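Local coordinates for protein endo-beta-1,4-glucanase (cellulase B) (Bacillus halodurans, PDB 4V2X) that probably hydrolyses beta-1,4-linked glucans as a family 5 glycoside hydrolase, with an Ig-like module and a family 46 carbohydrate-binding module following the catalytic one, at residues L94-A99 and L140-Y145; A450-G455 and F475-Y480; G490-F495 and I574-N579. All coordinates share one frame; numbering follows the deposited sequence.

Each of the three contacts lies in a different module and they do not touch; nearest atoms of contacts 1 and 2, and of contacts 2 and 3, are about 23 Å apart. Contact 1, in the catalytic barrel, joins helix 92-100 to the turn that ends helix 126-141, part buried and part open at two glutamates. Contact 2, in the Ig-like module, is the buried one: a helix against a strand, mainly apolar, with one bridging water. Contact 3, in the carbohydrate-binding module, is a partly buried meeting of two strand ends and the turns beyond them, and it alone has a direct hydrogen bond across its segments. Strands 473-480 and 484-491 follow each other in the chain.

Contact 1. Residues L94-A99 and L140-Y145; sequences LIEQIA and LEEDLY
Ile95 and Leu144 make the buried half of this contact, the branch methyl CG2 of Ile95 lying 4.0 Å from Leu144 CD1 as the two side chains cross obliquely. CG2 stands opposite the backbone N of Ile95, while CG1 (chi1 -54°) leads its arm away from the segment 140-145. The other methyl of Leu144, CD2, reaches Ala99 CB at 4.1 Å, one helical turn further on, so the leucine fork spans Ile95 and Ala99. Ile106 of barrel strand 105-108 touches both Ile95 and Leu144, and Ala139 and Val135 of helix 126-141 add to the same apolar layer. This is the helix-to-helix packing of the outer shell of a TIM barrel, here of family 5: helix 92-100 rests against the C-terminal end of helix 126-141, which closes in a Schellman motif with Asp143 at positive phi and leads through Leu144 into strand 145-149. The looser side is polar and partly exposed. Glu142 bends at chi2 (-67°) and sets its carboxylate against helix 92-100, OE2 3.5 Å from Glu96 CG and OE1 4.1 Å from Ala99 CB. The carboxylates of Glu96 and Glu142 are turned 39° apart, with OE2 to OE2 at 4.6 Å; Arg92 NH1 forms salt bridges to both, which probably offsets their like charge. With an alanine in place of Glu142, Arg92 would probably lose one of its acid partners and a gap open beside Glu96 and Ala99.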
ATOM      1  N   LEU A  94      25.067  32.898 -15.322  1.00 18.11           N
ATOM      2  CA  LEU A  94      25.212  31.453 -15.046  1.00 16.83           C
ATOM      3  C   LEU A  94      24.189  30.628 -15.819  1.00 16.87           C
ATOM      4  O   LEU A  94      24.517  29.609 -16.435  1.00 16.96           O
ATOM      5  CB  LEU A  94      25.057  31.176 -13.551  1.00 16.91           C
ATOM      6  CG  LEU A  94      25.096  29.699 -13.138  1.00 16.67           C
ATOM      7  CD1 LEU A  94      26.419  29.054 -13.535  1.00 17.41           C
ATOM      8  CD2 LEU A  94      24.849  29.591 -11.647  1.00 16.75           C
ATOM      9  N   ILE A  95      22.939  31.068 -15.759  1.00 17.08           N
ATOM     10  CA  ILE A  95      21.844  30.391 -16.437  1.00 17.68           C
ATOM     11  C   ILE A  95      22.033  30.442 -17.964  1.00 18.06           C
ATOM     12  O   ILE A  95      21.851  29.437 -18.646  1.00 17.67           O
ATOM     13  CB  ILE A  95      20.474  30.990 -16.035  1.00 17.90           C
ATOM     14  CG1 ILE A  95      20.290  31.001 -14.508  1.00 18.41           C
ATOM     15  CG2 ILE A  95      19.339  30.226 -16.700  1.00 17.94           C
ATOM     16  CD1 ILE A  95      20.470  29.662 -13.815  1.00 18.29           C
ATOM     17  N   GLU A  96      22.405  31.611 -18.485  1.00 19.15           N
ATOM     18  CA  GLU A  96      22.730  31.763 -19.908  1.00 19.71           C
ATOM     19  C   GLU A  96      23.819  30.785 -20.328  1.00 19.67           C
ATOM     20  O   GLU A  96      23.703  30.127 -21.359  1.00 20.23           O
ATOM     21  CB  GLU A  96      23.219  33.184 -20.208  1.00 20.93           C
ATOM     22  CG  GLU A  96      22.170  34.272 -20.048  1.00 22.51           C
ATOM     23  CD  GLU A  96      22.760  35.676 -20.077  1.00 25.07           C
ATOM     24  OE1 GLU A  96      23.923  35.846 -20.492  1.00 28.88           O
ATOM     25  OE2 GLU A  96      22.054  36.621 -19.681  1.00 27.19           O
ATOM     26  N   GLN A  97      24.874  30.706 -19.523  1.00 19.66           N
ATOM     27  CA  GLN A  97      26.045  29.897 -19.853  1.00 21.30           C
ATOM     28  C   GLN A  97      25.711  28.406 -19.844  1.00 19.60           C
ATOM     29  O   GLN A  97      26.147  27.661 -20.722  1.00 19.47           O
ATOM     30  CB  GLN A  97      27.189  30.191 -18.881  1.00 24.20           C
ATOM     31  CG  GLN A  97      27.741  31.611 -18.968  1.00 26.69           C
ATOM     32  CD  GLN A  97      28.822  31.780 -20.012  1.00 31.33           C
ATOM     33  OE1 GLN A  97      29.121  30.865 -20.769  1.00 28.87           O
ATOM     34  NE2 GLN A  97      29.410  32.970 -20.062  1.00 34.88           N
ATOM     35  N   ILE A  98      24.930  27.973 -18.859  1.00 19.06           N
ATOM     36  CA  ILE A  98      24.495  26.581 -18.793  1.00 18.71           C
ATOM     37  C   ILE A  98      23.643  26.227 -20.009  1.00 19.47           C
ATOM     38  O   ILE A  98      23.794  25.157 -20.593  1.00 18.59           O
ATOM     39  CB  ILE A  98      23.761  26.288 -17.455  1.00 17.69           C
ATOM     40  CG1 ILE A  98      24.785  26.179 -16.310  1.00 18.58           C
ATOM     41  CG2 ILE A  98      22.907  25.024 -17.537  1.00 17.92           C
ATOM     42  CD1 ILE A  98      25.817  25.069 -16.470  1.00 18.82           C
ATOM     43  N   ALA A  99      22.757  27.135 -20.401  1.00 19.61           N
ATOM     44  CA  ALA A  99      21.938  26.925 -21.582  1.00 18.97           C
ATOM     45  C   ALA A  99      22.813  26.825 -22.833  1.00 19.76           C
ATOM     46  O   ALA A  99      22.573  25.981 -23.695  1.00 20.02           O
ATOM     47  CB  ALA A  99      20.917  28.044 -21.723  1.00 19.32           C
ATOM     48  N   LEU A 140      13.449  30.073 -17.668  1.00 17.58           N
ATOM     49  CA  LEU A 140      12.351  30.007 -18.636  1.00 19.03           C
ATOM     50  C   LEU A 140      12.627  30.939 -19.824  1.00 19.65           C
ATOM     51  O   LEU A 140      12.344  30.585 -20.967  1.00 20.20           O
ATOM     52  CB  LEU A 140      11.004  30.332 -17.986  1.00 19.58           C
ATOM     53  CG  LEU A 140      10.454  29.333 -16.962  1.00 19.67           C
ATOM     54  CD1 LEU A 140       9.262  29.919 -16.218  1.00 20.75           C
ATOM     55  CD2 LEU A 140      10.072  28.017 -17.626  1.00 20.43           C
ATOM     56  N   GLU A 141      13.204  32.108 -19.550  1.00 21.78           N
ATOM     57  CA  GLU A 141      13.579  33.065 -20.608  1.00 22.34           C
ATOM     58  C   GLU A 141      14.630  32.473 -21.548  1.00 23.93           C
ATOM     59  O   GLU A 141      14.639  32.763 -22.748  1.00 23.53           O
ATOM     60  CB  GLU A 141      14.087  34.375 -20.005  1.00 24.28           C
ATOM     61  CG  GLU A 141      12.977  35.251 -19.431  1.00 25.49           C
ATOM     62  CD  GLU A 141      13.470  36.319 -18.464  1.00 28.05           C
ATOM     63  OE1 GLU A 141      14.681  36.625 -18.437  1.00 28.85           O
ATOM     64  OE2 GLU A 141      12.626  36.868 -17.726  1.00 30.91           O
ATOM     65  N   GLU A 142      15.499  31.628 -20.999  1.00 21.38           N
ATOM     66  CA  GLU A 142      16.500  30.922 -21.788  1.00 22.37           C
ATOM     67  C   GLU A 142      15.946  29.643 -22.405  1.00 20.22           C
ATOM     68  O   GLU A 142      16.706  28.809 -22.881  1.00 21.86           O
ATOM     69  CB  GLU A 142      17.730  30.616 -20.927  1.00 22.77           C
ATOM     70  CG  GLU A 142      18.506  31.851 -20.499  1.00 24.97           C
ATOM     71  CD  GLU A 142      19.174  32.553 -21.669  1.00 27.70           C
ATOM     72  OE1 GLU A 142      19.755  31.852 -22.521  1.00 28.59           O
ATOM     73  OE2 GLU A 142      19.115  33.797 -21.738  1.00 28.06           O
ATOM     74  N   ASP A 143      14.622  29.490 -22.389  1.00 21.20           N
ATOM     75  CA  ASP A 143      13.937  28.379 -23.040  1.00 23.37           C
ATOM     76  C   ASP A 143      14.157  27.026 -22.365  1.00 22.23           C
ATOM     77  O   ASP A 143      13.957  25.978 -22.986  1.00 22.03           O
ATOM     78  CB  ASP A 143      14.344  28.284 -24.519  1.00 27.18           C
ATOM     79  CG  ASP A 143      13.329  27.539 -25.349  1.00 32.55           C
ATOM     80  OD1 ASP A 143      12.130  27.568 -24.993  1.00 34.06           O
ATOM     81  OD2 ASP A 143      13.731  26.915 -26.355  1.00 39.18           O
ATOM     82  N   LEU A 144      14.559  27.050 -21.096  1.00 19.98           N
ATOM     83  CA  LEU A 144      14.770  25.826 -20.342  1.00 18.99           C
ATOM     84  C   LEU A 144      13.490  25.363 -19.678  1.00 17.74           C
ATOM     85  O   LEU A 144      12.634  26.168 -19.325  1.00 16.73           O
ATOM     86  CB  LEU A 144      15.829  26.044 -19.259  1.00 18.62           C
ATOM     87  CG  LEU A 144      17.192  26.543 -19.734  1.00 18.82           C
ATOM     88  CD1 LEU A 144      18.075  26.871 -18.543  1.00 18.51           C
ATOM     89  CD2 LEU A 144      17.857  25.514 -20.632  1.00 19.34           C
ATOM     90  N   TYR A 145      13.377  24.049 -19.512  1.00 16.67           N
ATOM     91  CA  TYR A 145      12.426  23.460 -18.572  1.00 15.16           C
ATOM     92  C   TYR A 145      13.019  23.673 -17.190  1.00 15.21           C
ATOM     93  O   TYR A 145      14.243  23.748 -17.042  1.00 14.60           O
ATOM     94  CB  TYR A 145      12.246  21.956 -18.831  1.00 14.71           C
ATOM     95  CG  TYR A 145      11.532  21.663 -20.121  1.00 15.83           C
ATOM     96  CD1 TYR A 145      12.218  21.653 -21.330  1.00 16.48           C
ATOM     97  CD2 TYR A 145      10.165  21.418 -20.140  1.00 16.59           C
ATOM     98  CE1 TYR A 145      11.562  21.406 -22.525  1.00 17.47           C
ATOM     99  CE2 TYR A 145       9.500  21.175 -21.329  1.00 17.61           C
ATOM    100  CZ  TYR A 145      10.202  21.171 -22.518  1.00 18.19           C
ATOM    101  OH  TYR A 145       9.534  20.925 -23.702  1.00 20.83           O
TER

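Contact 2. Residues A450-G455 and F475-Y480; sequences AIASSG and FRVNTY
Ile451 and Ala452 meet Val477 through apolar contacts. The side chains of Ile451 and Val477 meet at about a right angle: the branch methyl CG2 of Ile451 sits 4.0 Å from Val477 CB and equally near its CG1, while the far end of the isoleucine, CD1, comes to 4.1 Å from Val477 CG2. Ile451 thus touches both valine methyls with different branches. Val477 CG1, set opposite the backbone N (chi1 176°), is shared, since Ala452 CB also approaches it at 4.1 Å. The same alanine methyl lies 3.8 Å from Thr479 OG1, so it is bordered by one apolar and one polar side chain, two residues apart on the strand and both directed to the helix. Ile451 and Ala452 belong to the C-terminal part of helix 445-452, Val477 and Thr479 to the alternating inward positions of strand 473-480; together they set the helix against one face of the mixed sheet of the Ig-like module. Val463 and Asn460 of strand 458-467 also touch Ile451, and Asn460 and Leu398 touch Ala452, Leu398 coming from strand 395-399.

Polar links across the segments run through water. One water donates to Ala452 O at 2.8 Å and to Thr479 OG1 at 2.7 Å, tying the carbonyl of Ala452 to the strand, and Asn460 OD1 is a further hydrogen-bond partner of OG1. With OG1 beside its own backbone N (chi1 -61°), Thr479 places its methyl CG2 anti to that N, against Gly455 O at 3.8 Å. That carbonyl accepts a hydrogen bond from Gln400 NE2. A type I turn from Ala452 to Gly455, closed by Gly455 N to Ala452 O, brings the glycine beside Thr479, its positive phi a conformation that favours glycine.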
ATOM      1  N   ALA A 450      60.288  10.022 -27.754  1.00 22.14           N
ATOM      2  CA  ALA A 450      60.221  11.446 -28.107  1.00 23.52           C
ATOM      3  C   ALA A 450      59.481  12.269 -27.052  1.00 24.30           C
ATOM      4  O   ALA A 450      59.883  13.390 -26.732  1.00 24.25           O
ATOM      5  CB  ALA A 450      59.582  11.632 -29.470  1.00 23.93           C
ATOM      6  N   ILE A 451      58.408  11.706 -26.502  1.00 22.12           N
ATOM      7  CA  ILE A 451      57.640  12.386 -25.466  1.00 22.07           C
ATOM      8  C   ILE A 451      58.383  12.398 -24.136  1.00 22.48           C
ATOM      9  O   ILE A 451      58.386  13.411 -23.439  1.00 22.54           O
ATOM     10  CB  ILE A 451      56.258  11.715 -25.261  1.00 21.06           C
ATOM     11  CG1 ILE A 451      55.401  11.876 -26.517  1.00 20.48           C
ATOM     12  CG2 ILE A 451      55.543  12.305 -24.048  1.00 21.03           C
ATOM     13  CD1 ILE A 451      54.168  10.993 -26.553  1.00 20.30           C
ATOM     14  N   ALA A 452      59.019  11.277 -23.797  1.00 24.13           N
ATOM     15  CA  ALA A 452      59.505  11.038 -22.438  1.00 27.36           C
ATOM     16  C   ALA A 452      60.971  10.592 -22.309  1.00 30.44           C
ATOM     17  O   ALA A 452      61.324   9.991 -21.299  1.00 32.29           O
ATOM     18  CB  ALA A 452      58.610  10.001 -21.782  1.00 27.81           C
ATOM     19  N   SER A 453      61.830  10.877 -23.291  1.00 37.57           N
ATOM     20  CA  SER A 453      63.251  10.474 -23.180  1.00 40.23           C
ATOM     21  C   SER A 453      63.982  11.220 -22.057  1.00 42.23           C
ATOM     22  O   SER A 453      64.959  10.707 -21.505  1.00 42.58           O
ATOM     23  CB  SER A 453      64.009  10.666 -24.499  1.00 41.09           C
ATOM     24  OG  SER A 453      63.762  11.948 -25.052  1.00 43.46           O
ATOM     25  N   SER A 454      63.507  12.424 -21.726  1.00 41.75           N
ATOM     26  CA  SER A 454      64.084  13.224 -20.638  1.00 42.41           C
ATOM     27  C   SER A 454      64.072  12.502 -19.285  1.00 41.58           C
ATOM     28  O   SER A 454      64.916  12.769 -18.425  1.00 39.39           O
ATOM     29  CB  SER A 454      63.342  14.557 -20.503  1.00 43.56           C
ATOM     30  OG  SER A 454      62.057  14.370 -19.933  1.00 45.14           O
ATOM     31  N   GLY A 455      63.104  11.608 -19.089  1.00 39.15           N
ATOM     32  CA  GLY A 455      62.988  10.856 -17.842  1.00 37.69           C
ATOM     33  C   GLY A 455      62.588  11.691 -16.637  1.00 36.77           C
ATOM     34  O   GLY A 455      62.738  11.243 -15.496  1.00 38.50           O
ATOM     35  N   PHE A 475      45.774   9.546 -23.513  1.00 13.22           N
ATOM     36  CA  PHE A 475      46.715   8.777 -22.709  1.00 13.17           C
ATOM     37  C   PHE A 475      47.801   9.688 -22.164  1.00 13.91           C
ATOM     38  O   PHE A 475      48.603  10.235 -22.932  1.00 14.23           O
ATOM     39  CB  PHE A 475      47.400   7.686 -23.539  1.00 13.28           C
ATOM     40  CG  PHE A 475      46.468   6.650 -24.091  1.00 12.60           C
ATOM     41  CD1 PHE A 475      46.030   5.592 -23.298  1.00 12.68           C
ATOM     42  CD2 PHE A 475      46.066   6.699 -25.419  1.00 12.73           C
ATOM     43  CE1 PHE A 475      45.177   4.632 -23.813  1.00 12.32           C
ATOM     44  CE2 PHE A 475      45.221   5.739 -25.937  1.00 12.58           C
ATOM     45  CZ  PHE A 475      44.772   4.707 -25.129  1.00 12.70           C
ATOM     46  N   ARG A 476      47.841   9.829 -20.845  1.00 13.92           N
ATOM     47  CA  ARG A 476      48.897  10.596 -20.198  0.50 14.60           C
ATOM     48  C   ARG A 476      50.137   9.718 -20.154  1.00 15.13           C
ATOM     49  O   ARG A 476      50.084   8.582 -19.665  1.00 13.93           O
ATOM     50  CB  ARG A 476      48.476  11.010 -18.789  0.50 15.47           C
ATOM     51  CG  ARG A 476      47.257  11.918 -18.775  0.50 16.18           C
ATOM     52  CD  ARG A 476      46.711  12.108 -17.369  0.50 17.31           C
ATOM     53  NE  ARG A 476      47.602  12.930 -16.564  0.50 18.60           N
ATOM     54  CZ  ARG A 476      47.668  14.254 -16.650  0.50 19.56           C
ATOM     55  NH1 ARG A 476      46.889  14.896 -17.504  0.50 19.89           N
ATOM     56  NH2 ARG A 476      48.515  14.932 -15.887  0.50 21.16           N
ATOM     57  N   VAL A 477      51.248  10.222 -20.693  1.00 14.33           N
ATOM     58  CA  VAL A 477      52.492   9.468 -20.723  1.00 14.71           C
ATOM     59  C   VAL A 477      53.317   9.889 -19.510  1.00 15.12           C
ATOM     60  O   VAL A 477      53.732  11.044 -19.412  1.00 14.73           O
ATOM     61  CB  VAL A 477      53.274   9.693 -22.035  1.00 14.77           C
ATOM     62  CG1 VAL A 477      54.613   8.963 -21.997  1.00 15.37           C
ATOM     63  CG2 VAL A 477      52.441   9.243 -23.228  1.00 14.84           C
ATOM     64  N   ASN A 478      53.518   8.947 -18.590  1.00 14.63           N
ATOM     65  CA  ASN A 478      54.086   9.216 -17.272  1.00 15.78           C
ATOM     66  C   ASN A 478      55.367   8.445 -17.037  1.00 15.47           C
ATOM     67  O   ASN A 478      55.406   7.235 -17.242  1.00 15.84           O
ATOM     68  CB  ASN A 478      53.089   8.815 -16.181  1.00 16.78           C
ATOM     69  CG  ASN A 478      51.763   9.542 -16.303  1.00 19.58           C
ATOM     70  OD1 ASN A 478      51.709  10.686 -16.747  1.00 20.36           O
ATOM     71  ND2 ASN A 478      50.677   8.871 -15.918  1.00 22.50           N
ATOM     72  N   THR A 479      56.412   9.140 -16.598  1.00 15.06           N
ATOM     73  CA  THR A 479      57.629   8.471 -16.172  1.00 15.46           C
ATOM     74  C   THR A 479      57.601   8.328 -14.659  1.00 14.95           C
ATOM     75  O   THR A 479      57.267   9.278 -13.953  1.00 15.12           O
ATOM     76  CB  THR A 479      58.877   9.259 -16.600  1.00 16.02           C
ATOM     77  OG1 THR A 479      58.900   9.359 -18.030  1.00 17.29           O
ATOM     78  CG2 THR A 479      60.138   8.566 -16.123  1.00 16.49           C
ATOM     79  N   TYR A 480      57.946   7.139 -14.171  1.00 14.73           N
ATOM     80  CA  TYR A 480      57.926   6.865 -12.738  1.00 16.35           C
ATOM     81  C   TYR A 480      59.158   6.084 -12.278  1.00 18.15           C
ATOM     82  O   TYR A 480      59.842   5.430 -13.074  1.00 16.78           O
ATOM     83  CB  TYR A 480      56.657   6.089 -12.363  1.00 16.09           C
ATOM     84  CG  TYR A 480      56.695   4.618 -12.743  1.00 15.22           C
ATOM     85  CD1 TYR A 480      56.474   4.212 -14.057  1.00 14.80           C
ATOM     86  CD2 TYR A 480      56.974   3.639 -11.799  1.00 15.68           C
ATOM     87  CE1 TYR A 480      56.517   2.876 -14.410  1.00 15.49           C
ATOM     88  CE2 TYR A 480      57.015   2.300 -12.145  1.00 16.56           C
ATOM     89  CZ  TYR A 480      56.780   1.926 -13.456  1.00 16.84           C
ATOM     90  OH  TYR A 480      56.824   0.596 -13.820  1.00 18.60           O
TER
HETATM   91  O   HOH W   1      60.935   8.053 -19.301  1.00 32.04           O

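Contact 3. Residues G490-F495 and I574-N579; sequences GHVSNF and IIKNGN
Two turns at one end of the large antiparallel sheet of the carbohydrate-binding module meet here: the type I turn His491-Asn494, which links strands 484-491 and 495-500, and the Gly578-Asn579 bend between strands 569-577 and 580-585. Asn579 O receives the direct hydrogen bond, from Val492 N at 2.9 Å, the donor tilted 20° from the carbonyl plane. His491 CA adds a CA-H...O contact to that oxygen at 3.3 Å. Val492 packs against Asn579, CG1 3.5 Å from the carbonyl O and CG2 3.6 Å from the side-chain OD1. The imidazole of His491 lies side by side with Asn579, its plane 64° from the amide; NE2 nears Asn579 CB at 3.4 Å. With CG anti to the backbone N (chi1 -174°), the ring also has ND1 hydrogen-bonded to Ser493 OG at 2.8 Å, which would hinder its rotation, and Val492 CG2 lies over one face, offset toward the rim. Lys576, extended until its last torsion, curls NZ onto Gly578 O at 2.8 Å from above the carbonyl plane and makes a salt bridge with Asp555. Deeper in, Phe495 CE2 touches Ile574 CG2. Strand 580-585, between strands 569-577 and 484-491 in the sheet, supplies Val581 against Val492 and Phe495, while Phe550 of helix 547-551 packs on Val492 and Ile574.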
ATOM      1  N   GLY A 490      54.351  10.383  14.865  1.00 23.56           N
ATOM      2  CA  GLY A 490      53.362  11.451  14.888  1.00 24.13           C
ATOM      3  C   GLY A 490      52.146  11.169  15.749  1.00 24.20           C
ATOM      4  O   GLY A 490      52.119  10.206  16.514  1.00 25.93           O
ATOM      5  N   HIS A 491      51.144  12.031  15.610  1.00 25.72           N
ATOM      6  CA  HIS A 491      49.926  12.006  16.413  1.00 25.25           C
ATOM      7  C   HIS A 491      48.740  11.683  15.500  1.00 22.48           C
ATOM      8  O   HIS A 491      48.749  12.039  14.324  1.00 21.25           O
ATOM      9  CB  HIS A 491      49.755  13.377  17.079  1.00 28.20           C
ATOM     10  CG  HIS A 491      48.613  13.462  18.042  1.00 30.53           C
ATOM     11  ND1 HIS A 491      47.392  13.998  17.698  1.00 31.92           N
ATOM     12  CD2 HIS A 491      48.517  13.119  19.349  1.00 32.45           C
ATOM     13  CE1 HIS A 491      46.585  13.964  18.743  1.00 33.40           C
ATOM     14  NE2 HIS A 491      47.245  13.436  19.759  1.00 33.85           N
ATOM     15  N   VAL A 492      47.722  11.017  16.037  1.00 20.61           N
ATOM     16  CA  VAL A 492      46.570  10.584  15.225  1.00 20.78           C
ATOM     17  C   VAL A 492      45.794  11.716  14.548  1.00 21.77           C
ATOM     18  O   VAL A 492      45.116  11.491  13.545  1.00 22.27           O
ATOM     19  CB  VAL A 492      45.560   9.730  16.029  1.00 20.89           C
ATOM     20  CG1 VAL A 492      46.187   8.408  16.454  1.00 20.77           C
ATOM     21  CG2 VAL A 492      44.996  10.496  17.223  1.00 21.39           C
ATOM     22  N   SER A 493      45.863  12.919  15.110  1.00 21.46           N
ATOM     23  CA  SER A 493      45.135  14.065  14.571  1.00 21.97           C
ATOM     24  C   SER A 493      45.788  14.677  13.338  1.00 21.57           C
ATOM     25  O   SER A 493      45.141  15.413  12.605  1.00 21.66           O
ATOM     26  CB  SER A 493      44.967  15.146  15.645  1.00 23.52           C
ATOM     27  OG  SER A 493      46.195  15.806  15.892  1.00 24.81           O
ATOM     28  N   ASN A 494      47.067  14.382  13.109  1.00 21.93           N
ATOM     29  CA  ASN A 494      47.814  15.022  12.040  1.00 23.50           C
ATOM     30  C   ASN A 494      48.980  14.152  11.584  1.00 21.77           C
ATOM     31  O   ASN A 494      50.128  14.592  11.563  1.00 23.24           O
ATOM     32  CB  ASN A 494      48.310  16.387  12.533  1.00 27.27           C
ATOM     33  CG  ASN A 494      49.003  17.186  11.457  1.00 32.83           C
ATOM     34  OD1 ASN A 494      48.584  17.189  10.299  1.00 38.15           O
ATOM     35  ND2 ASN A 494      50.077  17.875  11.836  1.00 36.93           N
ATOM     36  N   PHE A 495      48.677  12.909  11.218  1.00 20.65           N
ATOM     37  CA  PHE A 495      49.714  11.949  10.861  1.00 19.86           C
ATOM     38  C   PHE A 495      49.989  11.948   9.360  1.00 19.19           C
ATOM     39  O   PHE A 495      49.107  11.624   8.565  1.00 18.50           O
ATOM     40  CB  PHE A 495      49.331  10.540  11.302  1.00 19.16           C
ATOM     41  CG  PHE A 495      50.452   9.553  11.165  1.00 18.78           C
ATOM     42  CD1 PHE A 495      51.447   9.486  12.121  1.00 19.61           C
ATOM     43  CD2 PHE A 495      50.528   8.710  10.064  1.00 18.39           C
ATOM     44  CE1 PHE A 495      52.494   8.591  11.994  1.00 19.73           C
ATOM     45  CE2 PHE A 495      51.571   7.803   9.933  1.00 18.14           C
ATOM     46  CZ  PHE A 495      52.557   7.748  10.897  1.00 19.56           C
ATOM     47  N   ILE A 574      52.591   0.687  10.611  1.00 16.43           N
ATOM     48  CA  ILE A 574      52.314   1.634  11.685  1.00 17.66           C
ATOM     49  C   ILE A 574      52.077   0.898  12.997  1.00 17.56           C
ATOM     50  O   ILE A 574      51.491  -0.184  13.029  1.00 16.03           O
ATOM     51  CB  ILE A 574      51.144   2.593  11.378  1.00 18.86           C
ATOM     52  CG1 ILE A 574      49.889   1.822  10.974  1.00 20.13           C
ATOM     53  CG2 ILE A 574      51.541   3.574  10.283  1.00 18.91           C
ATOM     54  CD1 ILE A 574      48.623   2.645  10.989  1.00 20.87           C
ATOM     55  N   ILE A 575      52.577   1.493  14.074  1.00 18.17           N
ATOM     56  CA  ILE A 575      52.357   0.993  15.420  1.00 18.95           C
ATOM     57  C   ILE A 575      51.637   2.107  16.161  1.00 18.62           C
ATOM     58  O   ILE A 575      52.150   3.223  16.267  1.00 18.17           O
ATOM     59  CB  ILE A 575      53.674   0.611  16.122  1.00 20.06           C
ATOM     60  CG1 ILE A 575      54.380  -0.496  15.332  1.00 21.56           C
ATOM     61  CG2 ILE A 575      53.402   0.140  17.548  1.00 21.53           C
ATOM     62  CD1 ILE A 575      55.752  -0.861  15.846  1.00 24.51           C
ATOM     63  N   LYS A 576      50.436   1.800  16.636  1.00 17.66           N
ATOM     64  CA  LYS A 576      49.611   2.759  17.356  1.00 18.97           C
ATOM     65  C   LYS A 576      49.694   2.459  18.851  1.00 19.61           C
ATOM     66  O   LYS A 576      49.469   1.328  19.281  1.00 18.84           O
ATOM     67  CB  LYS A 576      48.164   2.674  16.885  1.00 19.18           C
ATOM     68  CG  LYS A 576      47.217   3.682  17.523  1.00 20.41           C
ATOM     69  CD  LYS A 576      45.791   3.457  17.058  1.00 20.89           C
ATOM     70  CE  LYS A 576      44.871   4.577  17.512  1.00 22.57           C
ATOM     71  NZ  LYS A 576      44.662   4.570  18.984  1.00 25.66           N
ATOM     72  N   ASN A 577      50.027   3.487  19.625  1.00 20.99           N
ATOM     73  CA  ASN A 577      50.055   3.423  21.080  1.00 24.59           C
ATOM     74  C   ASN A 577      49.332   4.662  21.584  1.00 23.04           C
ATOM     75  O   ASN A 577      49.917   5.738  21.653  1.00 22.50           O
ATOM     76  CB  ASN A 577      51.500   3.415  21.590  1.00 29.13           C
ATOM     77  CG  ASN A 577      52.169   2.049  21.478  1.00 34.07           C
ATOM     78  OD1 ASN A 577      53.210   1.897  20.830  1.00 38.94           O
ATOM     79  ND2 ASN A 577      51.583   1.051  22.127  1.00 38.67           N
ATOM     80  N   GLY A 578      48.055   4.519  21.914  1.00 23.28           N
ATOM     81  CA  GLY A 578      47.221   5.671  22.246  1.00 24.77           C
ATOM     82  C   GLY A 578      47.068   6.593  21.053  1.00 25.37           C
ATOM     83  O   GLY A 578      46.802   6.139  19.943  1.00 24.55           O
ATOM     84  N   ASN A 579      47.261   7.890  21.269  1.00 26.29           N
ATOM     85  CA  ASN A 579      47.182   8.862  20.182  1.00 26.50           C
ATOM     86  C   ASN A 579      48.500   9.027  19.419  1.00 25.26           C
ATOM     87  O   ASN A 579      48.579   9.838  18.494  1.00 24.88           O
ATOM     88  CB  ASN A 579      46.722  10.219  20.723  1.00 29.54           C
ATOM     89  CG  ASN A 579      45.290  10.193  21.214  1.00 29.33           C
ATOM     90  OD1 ASN A 579      44.446   9.489  20.665  1.00 29.97           O
ATOM     91  ND2 ASN A 579      45.004  10.975  22.243  1.00 35.75           N
TER